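Local atomic coordinates of TRAP-type C4-dicarboxylate:H+ symport system substrate-binding component DctP (Shewanella oneidensis, PDB entry 4MX6), a protein that probably binds C4-dicarboxylates such as succinate in the periplasm and delivers them to a TRAP-type proton symporter in the membrane. Residues K174-R179 / A213-E218; Q233-E238 / Q299-S304. All coordinates share one frame; numbering follows the deposited sequence.

Contact 1 (K174-R179 / A213-E218); sequences KGLKFR and AIDGQE
Asp215 reaches across to the backbone of Lys177, its carboxylate set beside its own N by a chi1 of -62°. OD2 takes the Lys177 N-H through its anti lone pair, 2.8 Å away from Lys177 N and almost straight at 176°. A short carboxylate side chain suits this turn, where it accepts an N-H much as a strand carbonyl would; a water donates to both OD2 and Gly175 O, and the Leu176 side chain crosses that of Asp215 at about a right angle, with CD2 against the carboxylate. Lys177 O is gripped twice, by Asp215 N at 2.8 Å and by Gly216 N at 3.1 Å. The Lys177 side chain, bent at chi3, brings CE to 3.6 Å from Ala213 O, and one water joins NZ to that carbonyl. At Gly216 the Phe178 ring comes obliquely against the backbone, CD2 3.4 Å from Gly216 C; a beta carbon there would clash with the ring, which explains the glycine. Ile214 extends CD1 to 3.6 Å from Arg179 CB, apolar branch against aliphatic stem. Arg179 N donates to Gly216 O, while its guanidinium, hydrogen-bonded through NE to Lys200 O, also hydrogen-bonds a succinic acid molecule through NH2. Phe178 and Gly216 thus form a single beta bridge directly before Arg179, a residue of the succinate-binding site of this TRAP solute-binding protein.

Contact 2 (Q233-E238 / Q299-S304); sequences QSHITE and QLVTLS
His235, Ile236 and Thr237 pair in register with Gln299, Leu300 and Val301 as two parallel strands at one side of a mixed four-stranded sheet, 299-301 being outermost. Four backbone hydrogen bonds alternate along them: Gln299 N to Ser234 O, Ile236 N to Gln299 O, Val301 N to Ile236 O at 2.8 Å, and Glu238 N to Val301 O. Ser234 and His235 both face Ala163 on the other neighbouring strand, making a classic beta bulge.

Side-chain contacts divide between the two faces. On the face of His235, Thr237, Gln299 and Val301, the imidazole lies alongside the Gln299 side chain, ring and amide planes 31° apart, with His235 CD2 3.7 Å from Gln299 CB. Val301 CG2 meets the ring at its edge, 3.9 Å from His235 CD2. Beta-branched Val301 and Thr237 suit extended strands: Thr237 CG2, anti to its backbone N, is turned to Leu303 CD2 at 3.8 Å, while OG1 lies against Val301 CB and takes the N-H of Leu167. On the face of Ile236 and Leu300, Ile236 packs on Trp221 and on Ile292 of helix 260-295; its apolar branched chain suits this buried place between sheet and helix.

Polar side chains work at the ends. Extended Glu238 lies obliquely against Leu300, OE1 3.8 Å from Leu300 CD1, and forms a salt bridge with Lys289. Ser234 OG and His235 ND1 are hydrogen-bonded at 2.8 Å, which helps to set the ring's rotation. Beyond Val301, one water bridges the two segments, donating to Glu238 O at 2.7 Å and accepting from Leu303 N.

From the N terminus the chain first lays down strand 160-163, among others, and then reaches strand 177-180, where contact 1 opens; it runs through helix 184-191, strand 196-199 and helix 205-210 before contact 1 closes this loop at 213-218. Helix 221-226 leads on to 233-238, and contact 2 closes a longer, mostly helical excursion, including helix 260-295, when 299-304 returns. The loops are in series, neither nesting nor crossing. Strands 217-219 and 299-301 form the two outer edges of the same mixed sheet, so contact 1 ties its first edge to the two-stranded parallel sheet, and contact 2 completes the other. They meet directly where Gln233 NE2 probably donates to Asp215 O, 3.1 Å away.

Contact 1 (K174-R179 / A213-E218)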
loop_
_atom_site.group_PDB
_atom_site.type_symbol
_atom_site.label_atom_id
_atom_site.label_comp_id
_atom_site.label_asym_id
_atom_site.label_seq_id
_atom_site.Cartn_x
_atom_site.Cartn_y
_atom_site.Cartn_z
ATOM N N LYS A 174 11.767 -4.377 -20.785
ATOM C CA LYS A 174 10.973 -4.401 -22.009
ATOM C C LYS A 174 10.422 -5.793 -22.272
ATOM O O LYS A 174 11.158 -6.783 -22.231
ATOM C CB LYS A 174 11.795 -3.935 -23.215
ATOM C CG LYS A 174 10.969 -3.803 -24.500
ATOM C CD LYS A 174 11.690 -2.968 -25.549
ATOM C CE LYS A 174 10.822 -2.739 -26.785
ATOM N NZ LYS A 174 9.623 -1.897 -26.495
ATOM N N GLY A 175 9.123 -5.864 -22.546
ATOM C CA GLY A 175 8.473 -7.107 -22.915
ATOM C C GLY A 175 8.129 -8.033 -21.752
ATOM O O GLY A 175 7.565 -9.101 -21.967
ATOM N N LEU A 176 8.467 -7.650 -20.524
ATOM C CA LEU A 176 8.169 -8.496 -19.374
ATOM C C LEU A 176 6.779 -8.183 -18.834
ATOM O O LEU A 176 6.345 -7.024 -18.842
ATOM C CB LEU A 176 9.197 -8.299 -18.259
ATOM C CG LEU A 176 10.642 -8.684 -18.549
ATOM C CD1 LEU A 176 11.473 -8.484 -17.286
ATOM C CD2 LEU A 176 10.780 -10.106 -19.099
ATOM N N LYS A 177 6.096 -9.218 -18.353
ATOM C CA LYS A 177 4.774 -9.066 -17.755
ATOM C C LYS A 177 4.925 -8.830 -16.257
ATOM O O LYS A 177 5.523 -9.656 -15.560
ATOM C CB LYS A 177 3.940 -10.332 -17.995
ATOM C CG LYS A 177 3.372 -10.444 -19.400
ATOM C CD LYS A 177 2.607 -11.747 -19.635
ATOM C CE LYS A 177 3.526 -12.931 -19.763
ATOM N NZ LYS A 177 2.876 -13.974 -20.601
ATOM N N PHE A 178 4.385 -7.713 -15.764
ATOM C CA PHE A 178 4.392 -7.401 -14.339
ATOM C C PHE A 178 2.968 -7.330 -13.818
ATOM O O PHE A 178 2.135 -6.623 -14.375
ATOM C CB PHE A 178 5.063 -6.048 -14.068
ATOM C CG PHE A 178 6.564 -6.064 -14.208
ATOM C CD1 PHE A 178 7.162 -5.914 -15.449
ATOM C CD2 PHE A 178 7.380 -6.200 -13.095
ATOM C CE1 PHE A 178 8.532 -5.910 -15.578
ATOM C CE2 PHE A 178 8.762 -6.198 -13.228
ATOM C CZ PHE A 178 9.330 -6.049 -14.470
ATOM N N ARG A 179 2.691 -8.024 -12.724
ATOM C CA ARG A 179 1.458 -7.754 -11.997
ATOM C C ARG A 179 1.545 -6.363 -11.391
ATOM O O ARG A 179 2.601 -5.945 -10.918
ATOM C CB ARG A 179 1.238 -8.776 -10.894
ATOM C CG ARG A 179 -0.009 -8.521 -10.038
ATOM C CD ARG A 179 0.301 -7.739 -8.763
ATOM N NE ARG A 179 -0.917 -7.471 -7.993
ATOM C CZ ARG A 179 -0.929 -6.941 -6.775
ATOM N NH1 ARG A 179 -2.086 -6.676 -6.189
ATOM N NH2 ARG A 179 0.199 -6.659 -6.149
ATOM N N ALA A 213 3.043 -17.094 -15.093
ATOM C CA ALA A 213 1.990 -16.318 -15.751
ATOM C C ALA A 213 2.391 -14.847 -15.836
ATOM O O ALA A 213 1.978 -14.136 -16.755
ATOM C CB ALA A 213 0.681 -16.458 -15.022
ATOM N N ILE A 214 3.199 -14.413 -14.871
ATOM C CA ILE A 214 3.855 -13.116 -14.923
ATOM C C ILE A 214 5.350 -13.330 -14.716
ATOM O O ILE A 214 5.774 -14.348 -14.160
ATOM C CB ILE A 214 3.302 -12.141 -13.864
ATOM C CG1 ILE A 214 3.523 -12.708 -12.468
ATOM C CG2 ILE A 214 1.841 -11.840 -14.135
ATOM C CD1 ILE A 214 3.048 -11.809 -11.338
ATOM N N ASP A 215 6.133 -12.369 -15.184
ATOM C CA ASP A 215 7.572 -12.377 -15.020
ATOM C C ASP A 215 8.030 -11.714 -13.729
ATOM O O ASP A 215 9.031 -12.124 -13.145
ATOM C CB ASP A 215 8.213 -11.689 -16.219
ATOM C CG ASP A 215 7.908 -12.410 -17.509
ATOM O OD1 ASP A 215 8.336 -13.576 -17.631
ATOM O OD2 ASP A 215 7.233 -11.829 -18.377
ATOM N N GLY A 216 7.304 -10.693 -13.275
ATOM C CA GLY A 216 7.757 -9.899 -12.149
ATOM C C GLY A 216 6.632 -9.136 -11.491
ATOM O O GLY A 216 5.477 -9.231 -11.882
ATOM N N GLN A 217 6.996 -8.392 -10.455
ATOM C CA GLN A 217 6.042 -7.573 -9.724
ATOM C C GLN A 217 6.815 -6.492 -8.972
ATOM O O GLN A 217 8.033 -6.368 -9.137
ATOM C CB GLN A 217 5.154 -8.437 -8.805
ATOM C CG GLN A 217 5.894 -9.291 -7.766
ATOM C CD GLN A 217 6.265 -8.522 -6.512
ATOM O OE1 GLN A 217 5.398 -8.037 -5.791
ATOM N NE2 GLN A 217 7.563 -8.398 -6.251
ATOM N N GLU A 218 6.112 -5.682 -8.183
ATOM C CA GLU A 218 6.742 -4.625 -7.383
ATOM C C GLU A 218 6.135 -4.689 -5.984
ATOM O O GLU A 218 4.909 -4.766 -5.830
ATOM C CB GLU A 218 6.529 -3.233 -8.002
ATOM C CG GLU A 218 5.075 -2.933 -8.346
ATOM C CD GLU A 218 4.749 -1.454 -8.552
ATOM O OE1 GLU A 218 5.666 -0.655 -8.803
ATOM O OE2 GLU A 218 3.557 -1.093 -8.426
HETATM O O HOH W 1 7.258 -11.889 -20.991
HETATM O O HOH W 2 0.563 -14.766 -18.995
HETATM O O HOH W 3 3.117 -5.585 -8.295
HETATM O O HOH W 4 2.936 -7.333 -6.167
#

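Contact 2 (Q233-E238 / Q299-S304)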
loop_
_atom_site.group_PDB
_atom_site.type_symbol
_atom_site.label_atom_id
_atom_site.label_comp_id
_atom_site.label_asym_id
_atom_site.label_seq_id
_atom_site.Cartn_x
_atom_site.Cartn_y
_atom_site.Cartn_z
ATOM N N GLN A 233 11.304 -15.787 -7.585
ATOM C CA GLN A 233 11.883 -14.703 -8.385
ATOM C C GLN A 233 13.391 -14.749 -8.195
ATOM O O GLN A 233 13.859 -14.685 -7.062
ATOM C CB GLN A 233 11.349 -13.341 -7.929
ATOM C CG GLN A 233 9.861 -13.182 -8.123
ATOM C CD GLN A 233 9.529 -12.738 -9.532
ATOM O OE1 GLN A 233 9.357 -11.554 -9.783
ATOM N NE2 GLN A 233 9.418 -13.678 -10.450
ATOM N N SER A 234 14.162 -14.832 -9.274
ATOM C CA SER A 234 15.605 -14.968 -9.124
ATOM C C SER A 234 16.335 -13.674 -8.743
ATOM O O SER A 234 17.456 -13.748 -8.225
ATOM C CB SER A 234 16.241 -15.571 -10.388
ATOM O OG SER A 234 16.095 -14.699 -11.493
ATOM N N HIS A 235 15.732 -12.509 -9.003
ATOM C CA HIS A 235 16.412 -11.229 -8.807
ATOM C C HIS A 235 15.498 -10.170 -8.236
ATOM O O HIS A 235 14.381 -9.983 -8.713
ATOM C CB HIS A 235 16.940 -10.725 -10.141
ATOM C CG HIS A 235 18.106 -11.498 -10.639
ATOM N ND1 HIS A 235 17.986 -12.659 -11.375
ATOM C CD2 HIS A 235 19.431 -11.288 -10.474
ATOM C CE1 HIS A 235 19.191 -13.125 -11.646
ATOM N NE2 HIS A 235 20.083 -12.313 -11.107
ATOM N N ILE A 236 15.985 -9.467 -7.219
ATOM C CA ILE A 236 15.256 -8.350 -6.617
ATOM C C ILE A 236 16.101 -7.111 -6.812
ATOM O O ILE A 236 17.255 -7.073 -6.397
ATOM C CB ILE A 236 15.018 -8.569 -5.106
ATOM C CG1 ILE A 236 14.305 -9.892 -4.876
ATOM C CG2 ILE A 236 14.248 -7.387 -4.494
ATOM C CD1 ILE A 236 14.175 -10.277 -3.414
ATOM N N THR A 237 15.535 -6.106 -7.460
ATOM C CA THR A 237 16.244 -4.876 -7.738
ATOM C C THR A 237 15.766 -3.807 -6.748
ATOM O O THR A 237 14.570 -3.510 -6.661
ATOM C CB THR A 237 16.016 -4.456 -9.196
ATOM O OG1 THR A 237 16.527 -5.472 -10.075
ATOM C CG2 THR A 237 16.736 -3.166 -9.505
ATOM N N GLU A 238 16.703 -3.294 -5.959
ATOM C CA GLU A 238 16.402 -2.311 -4.919
ATOM C C GLU A 238 16.275 -0.923 -5.539
ATOM O O GLU A 238 17.183 -0.103 -5.493
ATOM C CB GLU A 238 17.465 -2.351 -3.823
ATOM C CG GLU A 238 17.115 -1.527 -2.586
ATOM C CD GLU A 238 17.985 -1.880 -1.378
ATOM O OE1 GLU A 238 18.931 -2.669 -1.526
ATOM O OE2 GLU A 238 17.724 -1.378 -0.270
ATOM N N GLN A 299 18.822 -13.024 -5.766
ATOM C CA GLN A 299 19.967 -12.131 -5.841
ATOM C C GLN A 299 19.535 -10.683 -5.761
ATOM O O GLN A 299 18.711 -10.236 -6.546
ATOM C CB GLN A 299 20.710 -12.333 -7.159
ATOM C CG GLN A 299 21.367 -13.681 -7.334
ATOM C CD GLN A 299 22.668 -13.569 -8.110
ATOM O OE1 GLN A 299 23.538 -12.766 -7.766
ATOM N NE2 GLN A 299 22.801 -14.358 -9.166
ATOM N N LEU A 300 20.143 -9.947 -4.839
ATOM C CA LEU A 300 19.940 -8.516 -4.718
ATOM C C LEU A 300 20.701 -7.757 -5.807
ATOM O O LEU A 300 21.893 -7.983 -6.024
ATOM C CB LEU A 300 20.428 -8.043 -3.355
ATOM C CG LEU A 300 20.384 -6.526 -3.212
ATOM C CD1 LEU A 300 18.937 -6.089 -3.102
ATOM C CD2 LEU A 300 21.213 -6.066 -2.015
ATOM N N VAL A 301 20.009 -6.833 -6.462
ATOM C CA VAL A 301 20.568 -6.001 -7.520
ATOM C C VAL A 301 20.474 -4.561 -7.023
ATOM O O VAL A 301 19.403 -4.097 -6.638
ATOM C CB VAL A 301 19.757 -6.160 -8.837
ATOM C CG1 VAL A 301 20.281 -5.248 -9.912
ATOM C CG2 VAL A 301 19.781 -7.617 -9.314
ATOM N N THR A 302 21.609 -3.881 -6.990
ATOM C CA THR A 302 21.697 -2.507 -6.526
ATOM C C THR A 302 21.832 -1.598 -7.746
ATOM O O THR A 302 22.398 -2.008 -8.744
ATOM C CB THR A 302 22.926 -2.362 -5.584
ATOM O OG1 THR A 302 22.686 -3.109 -4.381
ATOM C CG2 THR A 302 23.208 -0.920 -5.240
ATOM N N LEU A 303 21.298 -0.382 -7.675
ATOM C CA LEU A 303 21.409 0.587 -8.770
ATOM C C LEU A 303 22.481 1.617 -8.469
ATOM O O LEU A 303 22.512 2.180 -7.376
ATOM C CB LEU A 303 20.095 1.336 -8.977
ATOM C CG LEU A 303 18.866 0.499 -9.318
ATOM C CD1 LEU A 303 17.660 1.401 -9.578
ATOM C CD2 LEU A 303 19.129 -0.395 -10.510
ATOM N N SER A 304 23.345 1.882 -9.441
ATOM C CA SER A 304 24.260 3.007 -9.342
ATOM C C SER A 304 23.472 4.308 -9.469
ATOM O O SER A 304 22.324 4.316 -9.900
ATOM C CB SER A 304 25.319 2.955 -10.444
ATOM O OG SER A 304 24.767 3.348 -11.686
HETATM O O HOH W 5 19.802 0.326 -5.310
#